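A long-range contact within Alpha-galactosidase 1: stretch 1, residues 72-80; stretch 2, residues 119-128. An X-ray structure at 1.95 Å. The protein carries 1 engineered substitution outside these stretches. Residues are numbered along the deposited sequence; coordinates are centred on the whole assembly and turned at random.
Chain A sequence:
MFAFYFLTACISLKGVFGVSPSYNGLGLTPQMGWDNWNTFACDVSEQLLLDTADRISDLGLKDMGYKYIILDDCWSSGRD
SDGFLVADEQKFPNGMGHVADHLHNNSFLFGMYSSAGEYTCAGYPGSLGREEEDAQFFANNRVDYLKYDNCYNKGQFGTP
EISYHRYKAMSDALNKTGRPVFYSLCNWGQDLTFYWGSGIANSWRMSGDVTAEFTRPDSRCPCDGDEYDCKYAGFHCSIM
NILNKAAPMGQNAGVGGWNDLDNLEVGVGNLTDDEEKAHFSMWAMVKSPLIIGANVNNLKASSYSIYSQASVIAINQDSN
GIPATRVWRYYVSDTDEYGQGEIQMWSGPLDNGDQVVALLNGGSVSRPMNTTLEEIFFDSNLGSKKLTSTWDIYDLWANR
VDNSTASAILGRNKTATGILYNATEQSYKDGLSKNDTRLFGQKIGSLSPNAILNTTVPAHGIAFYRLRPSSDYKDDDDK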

ATOM      1  N   ASP A  72     -27.157   7.889  20.149  1.00 20.60           N
ATOM      2  CA  ASP A  72     -25.976   7.101  19.787  1.00 20.90           C
ATOM      3  C   ASP A  72     -25.988   5.733  20.495  1.00 20.71           C
ATOM      4  O   ASP A  72     -27.048   5.140  20.674  1.00 21.12           O
ATOM      5  CB  ASP A  72     -24.705   7.921  20.080  1.00 20.81           C
ATOM      6  CG  ASP A  72     -23.549   7.593  19.128  1.00 22.15           C
ATOM      7  OD1 ASP A  72     -23.462   8.191  18.034  1.00 22.96           O
ATOM      8  OD2 ASP A  72     -22.715   6.739  19.491  1.00 23.23           O
ATOM      9  N   ASP A  73     -24.809   5.234  20.870  1.00 21.28           N
ATOM     10  CA  ASP A  73     -24.599   3.875  21.397  1.00 21.64           C
ATOM     11  C   ASP A  73     -25.240   3.680  22.788  1.00 22.61           C
ATOM     12  O   ASP A  73     -25.754   4.632  23.376  1.00 22.84           O
ATOM     13  CB  ASP A  73     -23.081   3.627  21.472  1.00 21.04           C
ATOM     14  CG  ASP A  73     -22.678   2.146  21.340  1.00 21.18           C
ATOM     15  OD1 ASP A  73     -23.498   1.213  21.530  1.00 18.91           O
ATOM     16  OD2 ASP A  73     -21.491   1.920  21.028  1.00 19.36           O
ATOM     17  N   CYS A  74     -25.201   2.440  23.295  1.00 23.33           N
ATOM     18  CA  CYS A  74     -25.558   2.093  24.694  1.00 24.27           C
ATOM     19  C   CYS A  74     -27.038   2.215  25.064  1.00 24.14           C
ATOM     20  O   CYS A  74     -27.385   2.481  26.230  1.00 24.59           O
ATOM     21  CB  CYS A  74     -24.722   2.897  25.700  1.00 24.60           C
ATOM     22  SG  CYS A  74     -23.093   3.380  25.126  1.00 27.44           S
ATOM     23  N   TRP A  75     -27.914   1.998  24.089  1.00 23.21           N
ATOM     24  CA  TRP A  75     -29.339   2.249  24.295  1.00 22.16           C
ATOM     25  C   TRP A  75     -30.107   0.944  24.547  1.00 22.32           C
ATOM     26  O   TRP A  75     -31.190   0.962  25.143  1.00 22.30           O
ATOM     27  CB  TRP A  75     -29.915   3.030  23.095  1.00 20.86           C
ATOM     28  CG  TRP A  75     -29.839   2.269  21.805  1.00 20.24           C
ATOM     29  CD1 TRP A  75     -28.864   2.370  20.842  1.00 19.02           C
ATOM     30  CD2 TRP A  75     -30.752   1.262  21.342  1.00 19.79           C
ATOM     31  NE1 TRP A  75     -29.125   1.497  19.808  1.00 17.63           N
ATOM     32  CE2 TRP A  75     -30.270   0.801  20.088  1.00 18.07           C
ATOM     33  CE3 TRP A  75     -31.936   0.710  21.855  1.00 18.47           C
ATOM     34  CZ2 TRP A  75     -30.928  -0.185  19.347  1.00 18.01           C
ATOM     35  CZ3 TRP A  75     -32.587  -0.276  21.119  1.00 19.14           C
ATOM     36  CH2 TRP A  75     -32.080  -0.707  19.866  1.00 19.12           C
ATOM     37  N   SER A  76     -29.541  -0.177  24.087  1.00 21.54           N
ATOM     38  CA  SER A  76     -30.188  -1.490  24.160  1.00 21.54           C
ATOM     39  C   SER A  76     -29.743  -2.298  25.385  1.00 21.95           C
ATOM     40  O   SER A  76     -28.736  -1.985  26.024  1.00 22.06           O
ATOM     41  CB  SER A  76     -29.889  -2.306  22.896  1.00 21.47           C
ATOM     42  OG  SER A  76     -28.489  -2.424  22.689  1.00 20.58           O
ATOM     43  N   SER A  77     -30.501  -3.338  25.701  1.00 22.54           N
ATOM     44  CA  SER A  77     -30.147  -4.231  26.812  1.00 23.23           C
ATOM     45  C   SER A  77     -29.882  -5.673  26.360  1.00 23.54           C
ATOM     46  O   SER A  77     -29.437  -6.509  27.153  1.00 23.91           O
ATOM     47  CB  SER A  77     -31.235  -4.185  27.889  1.00 22.87           C
ATOM     48  OG  SER A  77     -32.476  -4.635  27.376  1.00 23.10           O
ATOM     49  N   GLY A  78     -30.121  -5.952  25.083  1.00 23.83           N
ATOM     50  CA  GLY A  78     -29.988  -7.308  24.536  1.00 24.06           C
ATOM     51  C   GLY A  78     -30.988  -7.580  23.425  1.00 24.15           C
ATOM     52  O   GLY A  78     -31.461  -6.644  22.757  1.00 24.10           O
ATOM     53  N   ARG A  79     -31.312  -8.859  23.231  1.00 23.83           N
ATOM     54  CA  ARG A  79     -32.298  -9.289  22.234  1.00 24.12           C
ATOM     55  C   ARG A  79     -33.337 -10.208  22.885  1.00 24.57           C
ATOM     56  O   ARG A  79     -33.014 -10.960  23.819  1.00 24.41           O
ATOM     57  CB  ARG A  79     -31.621 -10.000  21.045  1.00 23.68           C
ATOM     58  CG  ARG A  79     -30.591  -9.150  20.312  1.00 22.73           C
ATOM     59  CD  ARG A  79     -30.006  -9.827  19.064  1.00 20.59           C
ATOM     60  NE  ARG A  79     -29.179  -8.872  18.324  1.00 20.33           N
ATOM     61  CZ  ARG A  79     -29.631  -8.074  17.347  1.00 21.66           C
ATOM     62  NH1 ARG A  79     -30.901  -8.128  16.967  1.00 19.63           N
ATOM     63  NH2 ARG A  79     -28.811  -7.214  16.753  1.00 20.91           N
ATOM     64  N   ASP A  80     -34.574 -10.144  22.397  1.00 24.95           N
ATOM     65  CA  ASP A  80     -35.665 -10.980  22.928  1.00 25.93           C
ATOM     66  C   ASP A  80     -35.643 -12.407  22.361  1.00 26.29           C
ATOM     67  O   ASP A  80     -34.744 -12.752  21.590  1.00 26.12           O
ATOM     68  CB  ASP A  80     -37.037 -10.299  22.725  1.00 25.72           C
ATOM     69  CG  ASP A  80     -37.468 -10.218  21.253  1.00 26.95           C
ATOM     70  OD1 ASP A  80     -36.951 -10.977  20.403  1.00 25.07           O
ATOM     71  OD2 ASP A  80     -38.365  -9.395  20.954  1.00 28.01           O
TER
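Stretch 2 (119-128) YTCAGYPGSL

Stretch 2 has no regular helix or strand and follows stretch 1 in the same general order, Thr120 and Ala122 at Asp73, Tyr124 at Cys74, and Pro125 at Gly78, where the CA atoms lie 6.1 Å apart. After Tyr119 comes a type I turn from Thr120 to Gly123, closed by Gly123 N to Thr120 O at 2.9 Å; the phi of +90° at Gly123 suits glycine. Asp73, with chi1 t, directs its carboxylate into this turn: OD1 accepts from Thr120 OG1 (2.7 Å) and OD2 from Ala122 N (2.9 Å). Thr120 takes the p rotamer, which lets OG1 also accept from Tyr124 N at 2.9 Å, so one hydroxyl ties the turn to both its own chain and the aspartate. Tyr124, chi1 m and chi2 75°, lays a ring face over Cys74, whose CA is 3.5 Å from the ring centroid, while Ser76 O meets the ring edge at CD2 (3.2 Å). Ser76, chi1 p, places OG 3.4 Å from Pro125 CD, and water 1 joins Ser76 OG (2.7 Å) to Pro125 O (2.8 Å). Gly78 CA packs 3.8 Å from Pro125 CG. Arg79 starts sideways, but its extended m, t, t chain brings NH2 to Gly126 O (2.9 Å), a hydrogen bond near the guanidinium plane; water 2 links Arg79 NE (2.9 Å) to Gly126 O (3.0 Å).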

ATOM      1  N   TYR A 119     -20.963  -6.574  17.656  1.00 18.42           N
ATOM      2  CA  TYR A 119     -21.264  -5.654  18.749  1.00 19.16           C
ATOM      3  C   TYR A 119     -21.088  -4.232  18.273  1.00 18.97           C
ATOM      4  O   TYR A 119     -20.417  -3.982  17.273  1.00 17.79           O
ATOM      5  CB  TYR A 119     -20.299  -5.865  19.925  1.00 19.16           C
ATOM      6  CG  TYR A 119     -20.231  -7.281  20.418  1.00 20.41           C
ATOM      7  CD1 TYR A 119     -19.152  -8.107  20.076  1.00 21.89           C
ATOM      8  CD2 TYR A 119     -21.254  -7.810  21.212  1.00 21.13           C
ATOM      9  CE1 TYR A 119     -19.080  -9.415  20.538  1.00 21.12           C
ATOM     10  CE2 TYR A 119     -21.200  -9.115  21.670  1.00 21.33           C
ATOM     11  CZ  TYR A 119     -20.115  -9.914  21.325  1.00 21.85           C
ATOM     12  OH  TYR A 119     -20.075 -11.201  21.776  1.00 20.70           O
ATOM     13  N   THR A 120     -21.671  -3.298  19.025  1.00 19.17           N
ATOM     14  CA  THR A 120     -21.425  -1.884  18.822  1.00 19.49           C
ATOM     15  C   THR A 120     -20.065  -1.550  19.420  1.00 19.65           C
ATOM     16  O   THR A 120     -19.444  -2.386  20.083  1.00 20.19           O
ATOM     17  CB  THR A 120     -22.519  -1.022  19.474  1.00 18.97           C
ATOM     18  OG1 THR A 120     -22.481  -1.199  20.901  1.00 19.51           O
ATOM     19  CG2 THR A 120     -23.898  -1.426  18.945  1.00 19.95           C
ATOM     20  N   CYS A 121     -19.605  -0.327  19.201  1.00 20.10           N
ATOM     21  CA  CYS A 121     -18.313   0.089  19.735  1.00 21.07           C
ATOM     22  C   CYS A 121     -18.222   0.021  21.269  1.00 21.64           C
ATOM     23  O   CYS A 121     -17.158  -0.275  21.813  1.00 21.42           O
ATOM     24  CB  CYS A 121     -17.939   1.463  19.206  1.00 21.08           C
ATOM     25  SG  CYS A 121     -17.716   1.495  17.410  1.00 21.34           S
ATOM     26  N   ALA A 122     -19.339   0.266  21.953  1.00 21.92           N
ATOM     27  CA  ALA A 122     -19.395   0.137  23.413  1.00 22.13           C
ATOM     28  C   ALA A 122     -19.779  -1.263  23.895  1.00 22.26           C
ATOM     29  O   ALA A 122     -19.963  -1.484  25.096  1.00 22.69           O
ATOM     30  CB  ALA A 122     -20.325   1.192  24.011  1.00 22.46           C
ATOM     31  N   GLY A 123     -19.910  -2.204  22.960  1.00 22.44           N
ATOM     32  CA  GLY A 123     -20.111  -3.620  23.285  1.00 22.16           C
ATOM     33  C   GLY A 123     -21.537  -4.095  23.437  1.00 21.95           C
ATOM     34  O   GLY A 123     -21.779  -5.159  24.010  1.00 21.45           O
ATOM     35  N   TYR A 124     -22.487  -3.307  22.927  1.00 21.58           N
ATOM     36  CA  TYR A 124     -23.900  -3.682  22.893  1.00 21.40           C
ATOM     37  C   TYR A 124     -24.186  -4.494  21.628  1.00 21.10           C
ATOM     38  O   TYR A 124     -23.322  -4.577  20.764  1.00 21.56           O
ATOM     39  CB  TYR A 124     -24.760  -2.412  22.955  1.00 21.53           C
ATOM     40  CG  TYR A 124     -24.624  -1.718  24.284  1.00 22.25           C
ATOM     41  CD1 TYR A 124     -23.471  -0.987  24.601  1.00 22.90           C
ATOM     42  CD2 TYR A 124     -25.630  -1.827  25.247  1.00 22.97           C
ATOM     43  CE1 TYR A 124     -23.334  -0.363  25.836  1.00 24.11           C
ATOM     44  CE2 TYR A 124     -25.500  -1.208  26.492  1.00 24.75           C
ATOM     45  CZ  TYR A 124     -24.357  -0.476  26.769  1.00 25.00           C
ATOM     46  OH  TYR A 124     -24.234   0.145  27.980  1.00 26.22           O
ATOM     47  N   PRO A 125     -25.383  -5.121  21.526  1.00 21.03           N
ATOM     48  CA  PRO A 125     -25.705  -5.938  20.350  1.00 20.48           C
ATOM     49  C   PRO A 125     -25.555  -5.201  19.022  1.00 20.03           C
ATOM     50  O   PRO A 125     -26.116  -4.122  18.837  1.00 19.69           O
ATOM     51  CB  PRO A 125     -27.169  -6.333  20.572  1.00 20.44           C
ATOM     52  CG  PRO A 125     -27.392  -6.182  22.040  1.00 20.71           C
ATOM     53  CD  PRO A 125     -26.468  -5.134  22.530  1.00 20.89           C
ATOM     54  N   GLY A 126     -24.792  -5.806  18.114  1.00 19.95           N
ATOM     55  CA  GLY A 126     -24.578  -5.270  16.774  1.00 19.67           C
ATOM     56  C   GLY A 126     -25.453  -5.958  15.743  1.00 19.17           C
ATOM     57  O   GLY A 126     -26.043  -7.009  16.014  1.00 19.78           O
ATOM     58  N   SER A 127     -25.538  -5.365  14.550  1.00 18.58           N
ATOM     59  CA  SER A 127     -26.503  -5.791  13.541  1.00 18.48           C
ATOM     60  C   SER A 127     -25.969  -6.703  12.430  1.00 18.64           C
ATOM     61  O   SER A 127     -26.738  -7.114  11.558  1.00 18.47           O
ATOM     62  CB  SER A 127     -27.158  -4.565  12.879  1.00 18.56           C
ATOM     63  OG  SER A 127     -27.846  -3.777  13.828  1.00 18.40           O
ATOM     64  N   LEU A 128     -24.675  -7.014  12.444  1.00 18.25           N
ATOM     65  CA  LEU A 128     -24.111  -7.867  11.376  1.00 17.83           C
ATOM     66  C   LEU A 128     -24.787  -9.248  11.321  1.00 17.84           C
ATOM     67  O   LEU A 128     -24.789  -9.991  12.308  1.00 17.45           O
ATOM     68  CB  LEU A 128     -22.589  -7.994  11.501  1.00 18.15           C
ATOM     69  CG  LEU A 128     -21.831  -8.690  10.355  1.00 17.23           C
ATOM     70  CD1 LEU A 128     -22.205  -8.093   8.979  1.00 17.35           C
ATOM     71  CD2 LEU A 128     -20.312  -8.612  10.611  1.00 18.77           C
TER
HETATM   72  O   HOH W   1     -27.416  -2.082  20.200  1.00 20.37           O
HETATM   73  O   HOH W   2     -26.297  -8.810  18.384  1.00 25.73           O